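Local coordinates for putative Outer membrane protein (Helicobacter pylori, PDB 6GW5) that probably mediates attachment of the bacterium to host cells by binding Lewis-type glycans, as the adhesin domain of an outer membrane protein, at residues E320-T323 with I324-V328; L45-F48 with T49-Y53. All coordinates share one frame; numbering follows the deposited sequence.

In the fold
Both contacts are single-helix contacts in the long-helix body of the SabA adhesin domain. Contact 2, on helix 35-54, comes first along the chain, and contact 1, on helix 317-346, much later. Their centres lie about 17 Å apart and their nearest atoms about 6 Å, so the two contacts do not touch. They are joined through shared neighbours: helices 60-79 and 255-283 receive side chains from both. Helix 317-346 also links them, since it carries contact 1 and, further along, supplies Val335, Ala338 and Tyr331 to the surroundings of contact 2. No ligand lies in either contact; both are packing within the helical framework.

Contact 1 (E320-T323 with I324-V328); sequences EIQT and IQNNV
Gln322 O receives the backbone N-H of Asn326 at 2.8 Å, the shortest of the hydrogen bonds joining 320-323 to 324-328, with an N-H...O angle of 165°. The neighbouring bonds repeat the same four-residue spacing: Gln325 N reaches Ile321 O at 3.0 Å, and Asn327 N reaches Thr323 O at 2.9 Å. The bond from Ile324 N to Glu320 O is weak.

Side chains four residues apart then run alongside each other on the helix surface. Gln322 and Asn326 point the same way, with Gln322 CG 3.8 Å from Asn326 ND2 and the two amide planes only 27° apart. That approach involves a methylene and an amide nitrogen, so it is packing and not a polar bond. The first torsion of Gln322 (chi1 -176°) sets CG beside the carbonyl carbon, on the side where Asn326 ND2 comes to it, and the chain beyond is extended.

Thr323 and Asn327 form a second side-by-side pair, the methyl CG2 of Thr323 lying 4.0 Å from Asn327 OD1. Their polar groups have other partners: Thr323 OG1 hydrogen-bonds back to Gln319 O, one turn earlier, while Asn327 OD1 accepts from Asn63 ND2. The buried Ile324 sends its CG1 branch back beside the preceding turn, where CD1 is 3.8 Å from Glu320 O.

Ile324 also touches Ala67 and Glu320 OE1 is hydrogen-bonded to Thr70 OG1, whereas Ile321 packs on Phe279 and Phe282. The stretch therefore has one flank on helix 60-79 and another on helix 255-283, with the exposed Gln322 and Asn326 on successive turns of the open side. Regular i to i+4 bonding with different faces given to different neighbours is typical of a long alpha helix in a helical bundle.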
loop_
_atom_site.group_PDB
_atom_site.type_symbol
_atom_site.label_atom_id
_atom_site.label_comp_id
_atom_site.label_asym_id
_atom_site.label_seq_id
_atom_site.Cartn_x
_atom_site.Cartn_y
_atom_site.Cartn_z
ATOM N N GLU A 320 9.290 2.617 -13.770
ATOM C CA GLU A 320 8.124 3.130 -13.064
ATOM C C GLU A 320 7.680 2.171 -11.939
ATOM O O GLU A 320 7.203 2.614 -10.908
ATOM C CB GLU A 320 6.976 3.428 -14.058
ATOM C CG GLU A 320 7.304 4.561 -15.005
ATOM C CD GLU A 320 6.332 4.710 -16.173
ATOM O OE1 GLU A 320 5.238 4.181 -16.107
ATOM O OE2 GLU A 320 6.648 5.416 -17.144
ATOM N N ILE A 321 7.820 0.868 -12.134
ATOM C CA ILE A 321 7.485 -0.059 -11.076
ATOM C C ILE A 321 8.525 0.047 -9.945
ATOM O O ILE A 321 8.166 0.065 -8.748
ATOM C CB ILE A 321 7.316 -1.473 -11.581
ATOM C CG1 ILE A 321 6.057 -1.577 -12.463
ATOM C CG2 ILE A 321 7.114 -2.409 -10.423
ATOM C CD1 ILE A 321 6.071 -2.808 -13.367
ATOM N N GLN A 322 9.799 0.138 -10.323
ATOM C CA GLN A 322 10.860 0.275 -9.378
ATOM C C GLN A 322 10.575 1.488 -8.454
ATOM O O GLN A 322 10.779 1.454 -7.228
ATOM C CB GLN A 322 12.148 0.476 -10.154
ATOM C CG GLN A 322 13.433 0.562 -9.330
ATOM C CD GLN A 322 14.651 0.748 -10.189
ATOM O OE1 GLN A 322 14.671 1.607 -11.072
ATOM N NE2 GLN A 322 15.657 -0.069 -9.972
ATOM N N THR A 323 10.110 2.563 -9.064
ATOM C CA THR A 323 9.842 3.789 -8.333
ATOM C C THR A 323 8.751 3.547 -7.303
ATOM O O THR A 323 8.847 4.093 -6.211
ATOM C CB THR A 323 9.474 4.911 -9.304
ATOM O OG1 THR A 323 10.605 5.155 -10.125
ATOM C CG2 THR A 323 9.148 6.154 -8.611
ATOM N N ILE A 324 7.746 2.712 -7.631
ATOM C CA ILE A 324 6.735 2.384 -6.659
ATOM C C ILE A 324 7.310 1.620 -5.490
ATOM O O ILE A 324 7.093 1.988 -4.343
ATOM C CB ILE A 324 5.569 1.552 -7.203
ATOM C CG1 ILE A 324 4.757 2.340 -8.239
ATOM C CG2 ILE A 324 4.597 1.104 -6.068
ATOM C CD1 ILE A 324 4.012 1.385 -9.191
ATOM N N GLN A 325 8.030 0.564 -5.781
ATOM C CA GLN A 325 8.712 -0.203 -4.727
ATOM C C GLN A 325 9.575 0.688 -3.828
ATOM O O GLN A 325 9.505 0.591 -2.615
ATOM C CB GLN A 325 9.592 -1.318 -5.299
ATOM C CG GLN A 325 10.132 -2.237 -4.227
ATOM C CD GLN A 325 10.790 -3.525 -4.733
ATOM O OE1 GLN A 325 10.633 -4.550 -4.113
ATOM N NE2 GLN A 325 11.504 -3.479 -5.865
ATOM N N ASN A 326 10.368 1.567 -4.416
ATOM C CA ASN A 326 11.203 2.406 -3.590
ATOM C C ASN A 326 10.384 3.371 -2.733
ATOM O O ASN A 326 10.755 3.607 -1.570
ATOM C CB ASN A 326 12.229 3.165 -4.432
ATOM C CG ASN A 326 13.228 2.237 -5.114
ATOM O OD1 ASN A 326 13.488 1.097 -4.674
ATOM N ND2 ASN A 326 13.753 2.697 -6.230
ATOM N N ASN A 327 9.333 3.967 -3.326
ATOM C CA ASN A 327 8.479 4.872 -2.586
ATOM C C ASN A 327 7.912 4.176 -1.402
ATOM O O ASN A 327 7.814 4.761 -0.331
ATOM C CB ASN A 327 7.287 5.403 -3.392
ATOM C CG ASN A 327 7.656 6.417 -4.476
ATOM O OD1 ASN A 327 6.837 6.686 -5.342
ATOM N ND2 ASN A 327 8.870 6.884 -4.509
ATOM N N VAL A 328 7.530 2.924 -1.576
ATOM C CA VAL A 328 6.875 2.206 -0.494
ATOM C C VAL A 328 7.781 2.010 0.701
ATOM O O VAL A 328 7.362 2.195 1.821
ATOM C CB VAL A 328 6.289 0.861 -0.959
ATOM C CG1 VAL A 328 5.922 -0.030 0.218
ATOM C CG2 VAL A 328 5.046 1.120 -1.808
#

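Contact 2 (L45-F48 with T49-Y53); sequences LKSF and TNNNY
Ser47 and Asn51 sit one turn apart on the same side of an alpha helix that packs within the helical body of the adhesin domain. Ser47 OG and Asn51 ND2 are 3.8 Å apart, but the amide nitrogen bonds to the backbone instead: Asn51 ND2 donates to Ser47 O at 3.1 Å. This oxygen thus accepts twice from one residue, because Asn51 N also reaches it, with a nearly straight N-H...O angle of 179°. The two donors arrive differently: unlike the backbone N, ND2 comes from 47° above the carbonyl plane, with the oxygen almost in the plane of the asparagine amide.

The Phe48 ring is buried. With CG anti to the backbone N (chi1 170°), Thr49 N lies oblique to the ring, 3.5 Å from Phe48 CD2. Beyond the helix the ring meets Tyr331 edge-to-face and packs against Pro60 and Gln268.

Asn52, one turn after Phe48, brings CB to 3.3 Å from Phe48 O, and its N donates to the same oxygen. Its amide is held by two outside partners, OD1 accepting from Ile61 N and ND2 donating to Ser234 OG, which ties this helix to the start of helix 60-79 and to helix 215-240. Leu45 packs on Phe264, Val335 and Ala338. At its carbonyl, Thr49 N lies 2.8 Å from Leu45 O. Gln268 OE1 is also near the Thr49 hydroxyl, whose proton is therefore not assigned, and Thr49 OG1 sits 3.0 Å from that same Leu45 O.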
loop_
_atom_site.group_PDB
_atom_site.type_symbol
_atom_site.label_atom_id
_atom_site.label_comp_id
_atom_site.label_asym_id
_atom_site.label_seq_id
_atom_site.Cartn_x
_atom_site.Cartn_y
_atom_site.Cartn_z
ATOM N N LEU A 45 4.253 13.192 8.734
ATOM C CA LEU A 45 3.010 12.856 8.075
ATOM C C LEU A 45 2.455 13.999 7.222
ATOM O O LEU A 45 1.938 13.791 6.138
ATOM C CB LEU A 45 1.996 12.420 9.127
ATOM C CG LEU A 45 2.354 11.157 9.910
ATOM C CD1 LEU A 45 1.363 10.971 11.018
ATOM C CD2 LEU A 45 2.401 9.881 9.044
ATOM N N LYS A 46 2.547 15.206 7.722
ATOM C CA LYS A 46 2.121 16.340 6.944
ATOM C C LYS A 46 2.962 16.493 5.709
ATOM O O LYS A 46 2.435 16.764 4.645
ATOM C CB LYS A 46 2.194 17.635 7.751
ATOM C CG LYS A 46 1.099 17.722 8.797
ATOM C CD LYS A 46 1.505 18.680 9.904
ATOM C CE LYS A 46 0.449 19.722 10.104
ATOM N NZ LYS A 46 0.406 20.636 8.954
ATOM N N SER A 47 4.269 16.350 5.890
ATOM C CA SER A 47 5.199 16.459 4.822
ATOM C C SER A 47 4.819 15.432 3.772
ATOM O O SER A 47 4.726 15.730 2.587
ATOM C CB SER A 47 6.617 16.186 5.321
ATOM O OG SER A 47 7.501 16.187 4.230
ATOM N N PHE A 48 4.644 14.206 4.217
ATOM C CA PHE A 48 4.290 13.150 3.312
ATOM C C PHE A 48 2.978 13.451 2.585
ATOM O O PHE A 48 2.884 13.246 1.397
ATOM C CB PHE A 48 4.195 11.811 4.037
ATOM C CG PHE A 48 3.599 10.731 3.194
ATOM C CD1 PHE A 48 4.366 10.067 2.283
ATOM C CD2 PHE A 48 2.250 10.445 3.245
ATOM C CE1 PHE A 48 3.827 9.081 1.480
ATOM C CE2 PHE A 48 1.696 9.454 2.431
ATOM C CZ PHE A 48 2.487 8.776 1.538
ATOM N N THR A 49 1.963 13.897 3.301
ATOM C CA THR A 49 0.707 14.297 2.668
ATOM C C THR A 49 0.882 15.358 1.586
ATOM O O THR A 49 0.250 15.264 0.539
ATOM C CB THR A 49 -0.298 14.852 3.679
ATOM O OG1 THR A 49 -0.612 13.847 4.648
ATOM C CG2 THR A 49 -1.594 15.199 2.999
ATOM N N ASN A 50 1.715 16.362 1.844
ATOM C CA ASN A 50 1.899 17.451 0.883
ATOM C C ASN A 50 2.582 16.972 -0.399
ATOM O O ASN A 50 2.091 17.247 -1.487
ATOM C CB ASN A 50 2.656 18.665 1.471
ATOM C CG ASN A 50 1.912 19.335 2.624
ATOM O OD1 ASN A 50 0.654 19.334 2.707
ATOM N ND2 ASN A 50 2.685 19.916 3.529
ATOM N N ASN A 51 3.669 16.226 -0.249
ATOM C CA ASN A 51 4.345 15.643 -1.372
ATOM C C ASN A 51 3.439 14.732 -2.180
ATOM O O ASN A 51 3.358 14.826 -3.397
ATOM C CB ASN A 51 5.593 14.891 -0.918
ATOM C CG ASN A 51 6.772 15.826 -0.736
ATOM O OD1 ASN A 51 7.523 16.066 -1.675
ATOM N ND2 ASN A 51 6.933 16.368 0.468
ATOM N N ASN A 52 2.712 13.880 -1.498
ATOM C CA ASN A 52 1.829 12.994 -2.188
ATOM C C ASN A 52 0.800 13.738 -3.043
ATOM O O ASN A 52 0.374 13.273 -4.089
ATOM C CB ASN A 52 1.123 12.097 -1.187
ATOM C CG ASN A 52 0.325 11.016 -1.865
ATOM O OD1 ASN A 52 0.846 10.277 -2.695
ATOM N ND2 ASN A 52 -0.929 10.908 -1.518
ATOM N N TYR A 53 0.411 14.901 -2.560
ATOM C CA TYR A 53 -0.732 15.655 -3.044
ATOM C C TYR A 53 -0.330 16.661 -4.102
ATOM O O TYR A 53 -1.063 16.865 -5.028
ATOM C CB TYR A 53 -1.360 16.344 -1.854
ATOM C CG TYR A 53 -2.616 17.059 -2.129
ATOM C CD1 TYR A 53 -3.781 16.359 -2.429
ATOM C CD2 TYR A 53 -2.671 18.462 -2.081
ATOM C CE1 TYR A 53 -4.972 17.036 -2.658
ATOM C CE2 TYR A 53 -3.847 19.138 -2.326
ATOM C CZ TYR A 53 -4.989 18.424 -2.619
ATOM O OH TYR A 53 -6.164 19.105 -2.884
#